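Local coordinates for ankyrin-repeat protein B (Legionella pneumophila, PDB 5K34) that probably acts as a bacterial F-box effector that turns the host ubiquitin-proteasome system to its own use, its ankyrin domain serving as a protein-binding module, at residues N13-V16 and A17-N21; L49-A52 and I53-K56; Y58-A61 and N62-R66; S81-S84 and L85-Q89. All coordinates share one frame; numbering follows the deposited sequence.

Interaction 1: N13-V16 and A17-N21; sequences NLMV and AARSN. With SO4 (sulfate ion), chain C.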
# COMPACT_ATOMS: atom_id res chain seq x y z
N ASN A 13 -7.91 -11.34 -0.27
CA ASN A 13 -7.11 -11.76 -1.42
C ASN A 13 -6.36 -10.57 -2.04
O ASN A 13 -5.24 -10.72 -2.55
CB ASN A 13 -8.02 -12.41 -2.47
CG ASN A 13 -8.46 -13.78 -2.07
OD1 ASN A 13 -7.91 -14.40 -1.16
ND2 ASN A 13 -9.47 -14.29 -2.77
N LEU A 14 -6.98 -9.38 -2.00
CA LEU A 14 -6.35 -8.13 -2.49
C LEU A 14 -5.13 -7.79 -1.66
O LEU A 14 -4.09 -7.39 -2.19
CB LEU A 14 -7.37 -7.02 -2.41
CG LEU A 14 -6.93 -5.60 -2.70
CD1 LEU A 14 -6.40 -5.48 -4.13
CD2 LEU A 14 -8.09 -4.65 -2.45
N MET A 15 -5.20 -7.86 -0.33
CA MET A 15 -4.05 -7.64 0.55
C MET A 15 -2.92 -8.60 0.20
O MET A 15 -1.75 -8.17 0.10
CB MET A 15 -4.47 -7.81 2.00
CG MET A 15 -5.41 -6.70 2.48
SD MET A 15 -4.70 -5.06 2.56
CE MET A 15 -3.69 -5.24 4.05
N VAL A 16 -3.20 -9.90 0.02
CA VAL A 16 -2.14 -10.85 -0.36
C VAL A 16 -1.55 -10.55 -1.75
O VAL A 16 -0.32 -10.60 -1.93
CB VAL A 16 -2.67 -12.29 -0.27
CG1 VAL A 16 -1.66 -13.27 -0.87
CG2 VAL A 16 -2.93 -12.64 1.18
N ALA A 17 -2.42 -10.25 -2.71
CA ALA A 17 -1.93 -9.96 -4.06
C ALA A 17 -1.03 -8.74 -4.02
O ALA A 17 0.03 -8.72 -4.65
CB ALA A 17 -3.10 -9.73 -5.00
N ALA A 18 -1.44 -7.69 -3.30
CA ALA A 18 -0.61 -6.49 -3.23
C ALA A 18 0.71 -6.76 -2.52
O ALA A 18 1.77 -6.36 -3.02
CB ALA A 18 -1.37 -5.38 -2.54
N ARG A 19 0.68 -7.49 -1.40
CA ARG A 19 1.92 -7.79 -0.67
C ARG A 19 2.89 -8.62 -1.50
O ARG A 19 4.12 -8.49 -1.33
CB ARG A 19 1.53 -8.55 0.60
CG ARG A 19 2.71 -8.64 1.61
CD ARG A 19 2.32 -9.37 2.89
NE ARG A 19 1.30 -8.69 3.66
CZ ARG A 19 0.03 -9.13 3.81
NH1 ARG A 19 -0.45 -10.19 3.19
NH2 ARG A 19 -0.81 -8.40 4.57
N SER A 20 2.36 -9.44 -2.41
CA SER A 20 3.23 -10.28 -3.24
C SER A 20 3.58 -9.64 -4.57
O SER A 20 4.22 -10.28 -5.41
CB SER A 20 2.62 -11.65 -3.51
OG SER A 20 1.38 -11.49 -4.17
N ASN A 21 3.22 -8.38 -4.78
CA ASN A 21 3.54 -7.67 -6.03
C ASN A 21 2.81 -8.28 -7.22
O ASN A 21 3.25 -8.11 -8.36
CB ASN A 21 5.05 -7.60 -6.28
CG ASN A 21 5.50 -6.30 -6.97
OD1 ASN A 21 4.80 -5.29 -7.03
ND2 ASN A 21 6.75 -6.33 -7.45
S SO4 C . 9.74 -8.30 -8.28
O1 SO4 C . 10.20 -9.42 -9.18
O2 SO4 C . 8.48 -8.72 -7.50
O3 SO4 C . 10.83 -7.86 -7.37
O4 SO4 C . 9.51 -7.04 -9.05
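Arg19 folds its side chain back along the last turns of helix 5-19 and crosses that of Val16 at a slant, with Val16 CG2 4.0 Å from Arg19 NH1. Its CG stands trans to the backbone N (chi1 -167°), and a bend further out, at chi3, swings the guanidinium over the previous turn. One face of that group then lies above Met15 O, which sits 3.9 Å from the plane and toward its rim, while Met15 CE comes to 4.3 Å from Arg19 NH2. The charge is answered outside the turn: Arg19 NE makes a salt bridge to Glu54.

Ser20, the first residue to leave helical angles, sits at the helix end with its N bonded to Val16 O at 3.0 Å. Its side chain has two conformers; in one of them OG also comes near Val16 O, a contact best treated as doubtful. Asn21 points away from the helix, and its ND2 gives a nearly straight bond (172°) to sulfate O2 at 3.0 Å, the ion probably coming from the crystallisation liquor. Leu14 and Ala17, on the buried side, pack against helix 23-30, as helices do in the stack of an ankyrin domain. Asn21, with positive phi and its N bonded to Ala18 O, is the C-prime residue of a Schellman motif that ends the helix.

Interaction 2: L49-A52 and I53-K56; sequences LLAA and IEGK
Two first torsions set the contact between Leu49 and Ile53, one turn apart on helix 48-54. Leu49 CG lies trans to its own N (chi1 177°), leaning toward the following turn, while Ile53 CG1 sits beside its N (chi1 -70°) and sends CD1 back along the axis. The two side chains therefore meet at a slant, Leu49 CG 4.2 Å from Ile53 CD1, and Ile53 CG1 passes 3.3 Å from Leu49 O. This is a short helix of the ankyrin-repeat stack, with neighbours on several faces: Leu49 and Ala52 pack on Ala61 of helix 58-67, and Ile53 on Leu85 and Leu86 of helix 82-91.

Glu54 rests its CG against the preceding turn, 3.3 Å from Ala51 O. From there the chain runs out straight, and OE2 passes 3.9 Å from Ala51 CA. Its carboxylate is divided between two salt bridges, OE2 to Arg19 and OE1 to Arg46, which fix its rotation and would be expected to keep it ionised.

The last helical bonds are those of Gly55 N, to Ala51 O at 3.1 Å and more weakly to Ala52 O. Lys56, with positive phi, then turns the chain out of the helix in a Schellman motif, and its side chain leads away to a salt bridge with Glu99. The backbone N of Lys56 is bonded to Ile53 O at 2.9 Å, while that same oxygen also accepts from Gln89 NE2.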
# COMPACT_ATOMS: atom_id res chain seq x y z
N LEU A 49 -2.16 -0.54 -0.17
CA LEU A 49 -0.92 0.26 -0.30
C LEU A 49 0.04 -0.11 0.82
O LEU A 49 1.23 -0.33 0.55
CB LEU A 49 -1.26 1.75 -0.28
CG LEU A 49 -0.07 2.71 -0.33
CD1 LEU A 49 0.81 2.46 -1.58
CD2 LEU A 49 -0.54 4.16 -0.30
N LEU A 50 -0.43 -0.24 2.07
CA LEU A 50 0.40 -0.74 3.16
C LEU A 50 0.90 -2.12 2.91
O LEU A 50 2.06 -2.45 3.18
CB LEU A 50 -0.32 -0.74 4.50
CG LEU A 50 -0.47 0.50 5.30
CD1 LEU A 50 -1.04 0.13 6.69
CD2 LEU A 50 0.91 1.22 5.50
N ALA A 51 0.02 -3.00 2.42
CA ALA A 51 0.40 -4.38 2.13
C ALA A 51 1.53 -4.42 1.11
O ALA A 51 2.51 -5.16 1.29
CB ALA A 51 -0.80 -5.17 1.64
N ALA A 52 1.40 -3.64 0.03
CA ALA A 52 2.45 -3.60 -0.97
C ALA A 52 3.74 -3.10 -0.38
O ALA A 52 4.79 -3.71 -0.63
CB ALA A 52 2.00 -2.74 -2.16
N ILE A 53 3.70 -2.04 0.41
CA ILE A 53 4.93 -1.53 1.03
C ILE A 53 5.60 -2.60 1.88
O ILE A 53 6.79 -2.88 1.73
CB ILE A 53 4.62 -0.26 1.85
CG1 ILE A 53 4.27 0.89 0.91
CG2 ILE A 53 5.82 0.09 2.76
CD1 ILE A 53 3.56 2.05 1.62
N GLU A 54 4.84 -3.26 2.76
CA GLU A 54 5.51 -4.21 3.67
C GLU A 54 6.01 -5.42 2.93
O GLU A 54 6.98 -6.05 3.40
CB GLU A 54 4.60 -4.64 4.83
CG GLU A 54 3.48 -5.57 4.44
CD GLU A 54 2.51 -5.82 5.59
OE1 GLU A 54 2.78 -5.40 6.74
OE2 GLU A 54 1.42 -6.38 5.31
N GLY A 55 5.46 -5.78 1.78
CA GLY A 55 5.95 -6.88 0.96
C GLY A 55 7.09 -6.48 0.04
O GLY A 55 7.54 -7.33 -0.74
N LYS A 56 7.54 -5.22 0.10
CA LYS A 56 8.55 -4.70 -0.82
C LYS A 56 8.09 -4.77 -2.25
O LYS A 56 8.87 -4.84 -3.22
CB LYS A 56 9.91 -5.42 -0.65
CG LYS A 56 10.42 -5.40 0.79
CD LYS A 56 11.85 -5.88 0.93
CE LYS A 56 12.03 -7.29 0.41
NZ LYS A 56 13.44 -7.72 0.73

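Interaction 3: Y58-A61 and N62-R66; sequences YQTA and NYLWR. With SO4 (sulfate ion), chain C.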
# COMPACT_ATOMS: atom_id res chain seq x y z
N TYR A 58 7.19 -2.73 -4.57
CA TYR A 58 7.20 -1.28 -4.78
C TYR A 58 6.54 -0.84 -6.08
O TYR A 58 5.97 0.24 -6.13
CB TYR A 58 8.62 -0.70 -4.59
CG TYR A 58 9.13 -0.94 -3.20
CD1 TYR A 58 8.48 -0.40 -2.08
CD2 TYR A 58 10.27 -1.66 -2.97
CE1 TYR A 58 8.93 -0.63 -0.79
CE2 TYR A 58 10.76 -1.88 -1.68
CZ TYR A 58 10.08 -1.38 -0.62
OH TYR A 58 10.57 -1.67 0.64
N GLN A 59 6.58 -1.70 -7.10
CA GLN A 59 5.86 -1.34 -8.35
C GLN A 59 4.32 -1.35 -8.14
O GLN A 59 3.69 -0.41 -8.63
CB GLN A 59 6.24 -2.25 -9.51
CG GLN A 59 7.75 -2.32 -9.79
CD GLN A 59 8.40 -3.55 -9.19
OE1 GLN A 59 8.19 -3.85 -7.99
NE2 GLN A 59 9.16 -4.29 -9.98
N THR A 60 3.83 -2.26 -7.36
CA THR A 60 2.42 -2.28 -7.04
C THR A 60 2.06 -1.06 -6.17
O THR A 60 1.04 -0.43 -6.36
CB THR A 60 2.04 -3.60 -6.35
OG1 THR A 60 2.19 -4.66 -7.29
CG2 THR A 60 0.57 -3.59 -5.87
N ALA A 61 2.92 -0.73 -5.21
CA ALA A 61 2.69 0.47 -4.38
C ALA A 61 2.63 1.73 -5.23
O ALA A 61 1.78 2.59 -5.05
CB ALA A 61 3.78 0.61 -3.33
N ASN A 62 3.58 1.86 -6.18
CA ASN A 62 3.60 2.98 -7.11
C ASN A 62 2.33 3.05 -7.93
O ASN A 62 1.72 4.12 -8.08
CB ASN A 62 4.82 2.94 -8.02
CG ASN A 62 6.07 3.55 -7.42
OD1 ASN A 62 7.04 2.85 -7.00
ND2 ASN A 62 6.09 4.86 -7.35
N TYR A 63 1.89 1.92 -8.48
CA TYR A 63 0.65 1.90 -9.26
C TYR A 63 -0.51 2.37 -8.43
O TYR A 63 -1.32 3.20 -8.88
CB TYR A 63 0.42 0.49 -9.83
CG TYR A 63 -0.89 0.35 -10.48
CD1 TYR A 63 -2.01 -0.04 -9.77
CD2 TYR A 63 -1.05 0.60 -11.86
CE1 TYR A 63 -3.26 -0.19 -10.37
CE2 TYR A 63 -2.30 0.48 -12.48
CZ TYR A 63 -3.38 0.08 -11.73
OH TYR A 63 -4.62 -0.06 -12.35
N LEU A 64 -0.65 1.81 -7.22
CA LEU A 64 -1.79 2.16 -6.37
C LEU A 64 -1.76 3.67 -6.04
O LEU A 64 -2.82 4.33 -6.09
CB LEU A 64 -1.77 1.31 -5.08
CG LEU A 64 -2.15 -0.17 -5.31
CD1 LEU A 64 -1.84 -0.97 -4.06
CD2 LEU A 64 -3.61 -0.34 -5.68
N TRP A 65 -0.59 4.16 -5.66
CA TRP A 65 -0.42 5.57 -5.31
C TRP A 65 -0.78 6.47 -6.48
O TRP A 65 -1.45 7.51 -6.30
CB TRP A 65 1.03 5.81 -4.89
CG TRP A 65 1.32 7.27 -4.66
CD1 TRP A 65 2.06 8.08 -5.51
CD2 TRP A 65 0.78 8.12 -3.65
NE1 TRP A 65 2.04 9.38 -5.01
CE2 TRP A 65 1.25 9.42 -3.90
CE3 TRP A 65 -0.02 7.90 -2.53
CZ2 TRP A 65 0.93 10.52 -3.08
CZ3 TRP A 65 -0.34 8.99 -1.71
CH2 TRP A 65 0.15 10.27 -1.99
N ARG A 66 -0.41 6.09 -7.69
CA ARG A 66 -0.64 6.93 -8.87
C ARG A 66 -2.09 6.86 -9.32
O ARG A 66 -2.64 7.91 -9.75
CB ARG A 66 0.30 6.45 -9.99
CG ARG A 66 0.32 7.32 -11.25
CD ARG A 66 0.69 8.81 -10.99
NE ARG A 66 2.08 9.02 -10.53
CZ ARG A 66 2.42 9.75 -9.46
NH1 ARG A 66 1.48 10.37 -8.77
NH2 ARG A 66 3.69 9.84 -9.11
S SO4 C . 9.74 -8.30 -8.28
O1 SO4 C . 10.20 -9.42 -9.18
O2 SO4 C . 8.48 -8.72 -7.50
O3 SO4 C . 10.83 -7.86 -7.37
O4 SO4 C . 9.51 -7.04 -9.05
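Thr60 and Leu64 lie side by side on helix 58-67 and point the same way, with Thr60 CG2 4.0 Å from Leu64 CD1. Thr60 CG2 is trans to its backbone N (chi1 -67° for OG1), which puts the methyl along the helix toward Leu64 and leaves OG1 beside the N. Leu64 reaches back with its own CG over the preceding turn, 3.4 Å from Thr60 O, an oxygen that also takes the Leu64 N-H at 2.9 Å. On another side Trp65 CB sits 3.3 Å from Ala61 O, close beside the backbone bond from Trp65 N, while the indole leads away from the turn.

A second shell fixes these groups. Thr60 OG1 is hydrogen-bonded to Asn21 OD1, which settles its rotation and commits the methyl to the Leu64 side. Ala61, having nothing beyond CB, lets Leu49 and Ala52 of helix 48-54 come close. Trp65 NE1 is held by Glu113, and the Tyr58 hydroxyl by Gln89.

At the start of the helix Gln59 reaches outward, bent at chi2 (99°), so that NE2 gives its bond to sulfate O4 at 2.9 Å (152°) while OE1 accepts from Asn21 ND2. With Asn21 ND2 also bonded to the ion, two side-chain amides, from the end of helix 5-19 and from helix 58-67, hold one anion, probably taken from the crystallisation liquor. Helix 58-67 packs on helix 48-54, which precedes it in the chain, in the stacked-helix architecture of an ankyrin-repeat domain.

Interaction 4: S81-S84 and L85-Q89; sequences SPIS and LLKKQ
Ile83 and Lys87 run side by side in the same direction, and this is the apolar part of the contact. The aliphatic arm of Lys87 lies along the isoleucine branch, CE 3.7 Å and CD 4.0 Å from Ile83 CG2. That branch is trans to the backbone N, which turns it to the lysine; a bend at the last torsion then carries NZ off the hydrocarbon. Leu86 nestles back against the turn before it, CG 3.3 Å from Pro82 O, and its side chain packs on Ile53 and on Ile107 of helix 97-112.

The polar part is a capping box at the start of helix 82-91, in the ankyrin stack. Ser81 is the N-cap: its OG accepts from Ser84 N at 3.0 Å (165°), and Ser84 OG accepts from Ser81 N at 2.9 Å (163°). Ser84 can do this because chi1 of 77° folds its OG back toward the cap.

Backbone bonds continue from there. Leu85 N reaches Ser81 O at 2.8 Å, and Leu86 N reaches Pro82 O at 3.1 Å, the proline itself having no N-H to offer at the first helical position.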
# COMPACT_ATOMS: atom_id res chain seq x y z
N SER A 81 1.36 4.43 9.00
CA SER A 81 0.82 5.00 7.75
C SER A 81 1.74 4.54 6.60
O SER A 81 2.85 4.06 6.82
CB SER A 81 0.80 6.53 7.83
OG SER A 81 2.14 6.98 7.96
N PRO A 82 1.30 4.76 5.35
CA PRO A 82 2.21 4.46 4.24
C PRO A 82 3.56 5.15 4.39
O PRO A 82 4.60 4.51 4.25
CB PRO A 82 1.40 4.94 3.01
CG PRO A 82 -0.02 4.65 3.41
CD PRO A 82 -0.09 5.02 4.87
N ILE A 83 3.54 6.45 4.70
CA ILE A 83 4.81 7.16 4.88
C ILE A 83 5.61 6.63 6.06
O ILE A 83 6.82 6.44 5.94
CB ILE A 83 4.60 8.69 5.01
CG1 ILE A 83 4.21 9.25 3.65
CG2 ILE A 83 5.90 9.36 5.48
CD1 ILE A 83 3.57 10.63 3.77
N SER A 84 4.97 6.45 7.23
CA SER A 84 5.77 6.06 8.39
C SER A 84 6.31 4.65 8.24
O SER A 84 7.41 4.35 8.68
CB SER A 84 5.00 6.26 9.70
OG SER A 84 4.02 5.23 9.92
N LEU A 85 5.57 3.76 7.57
CA LEU A 85 6.05 2.40 7.34
C LEU A 85 7.26 2.42 6.39
O LEU A 85 8.25 1.72 6.63
CB LEU A 85 4.91 1.54 6.79
CG LEU A 85 5.22 0.04 6.69
CD1 LEU A 85 5.49 -0.54 8.10
CD2 LEU A 85 4.08 -0.67 6.00
N LEU A 86 7.18 3.22 5.34
CA LEU A 86 8.34 3.42 4.43
C LEU A 86 9.53 3.95 5.20
O LEU A 86 10.66 3.50 5.00
CB LEU A 86 7.95 4.34 3.27
CG LEU A 86 7.08 3.69 2.19
CD1 LEU A 86 6.41 4.81 1.38
CD2 LEU A 86 7.91 2.78 1.30
N LYS A 87 9.29 4.93 6.06
CA LYS A 87 10.38 5.51 6.85
C LYS A 87 11.01 4.47 7.76
O LYS A 87 12.23 4.47 7.92
CB LYS A 87 9.88 6.70 7.66
CG LYS A 87 9.74 7.97 6.82
CD LYS A 87 9.23 9.11 7.72
CE LYS A 87 9.15 10.42 6.97
NZ LYS A 87 10.46 11.14 7.02
N LYS A 88 10.20 3.60 8.35
CA LYS A 88 10.78 2.50 9.14
C LYS A 88 11.72 1.54 8.34
O LYS A 88 12.78 1.10 8.78
CB LYS A 88 9.68 1.69 9.79
CG LYS A 88 9.05 2.35 10.99
CD LYS A 88 8.09 1.42 11.73
CE LYS A 88 8.83 0.17 12.20
NZ LYS A 88 8.13 -0.39 13.41
N GLN A 89 11.28 1.23 7.11
CA GLN A 89 12.05 0.43 6.19
C GLN A 89 13.37 1.15 5.84
O GLN A 89 14.43 0.52 5.84
CB GLN A 89 11.26 0.15 4.90
CG GLN A 89 10.08 -0.78 5.12
CD GLN A 89 9.45 -1.18 3.79
OE1 GLN A 89 9.51 -0.42 2.81
NE2 GLN A 89 8.82 -2.34 3.76

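Interaction 2 is the buried one, nearest the centre of the chain, and it touches the other three, all partly buried; interactions 1 and 4 lie on opposite sides of that centre, their nearest atoms about 9 Å apart. Interactions 1 and 2 both include Schellman helix ends and are tied by the Arg19-Glu54 salt bridge, whereas interaction 4 holds a helix start. Interaction 3 spans nearly all of helix 58-67 and combines Thr60-Leu64 packing with regular backbone bonds and polar ties to neighbouring elements. Interactions 1 and 3 share amide and hydroxyl bonds and the sulfate, while Gln89 of interaction 4 joins Ile53 O and Tyr58 OH. Between interactions 2 and 4, Leu50, Ile53 and Leu86 add apolar packing.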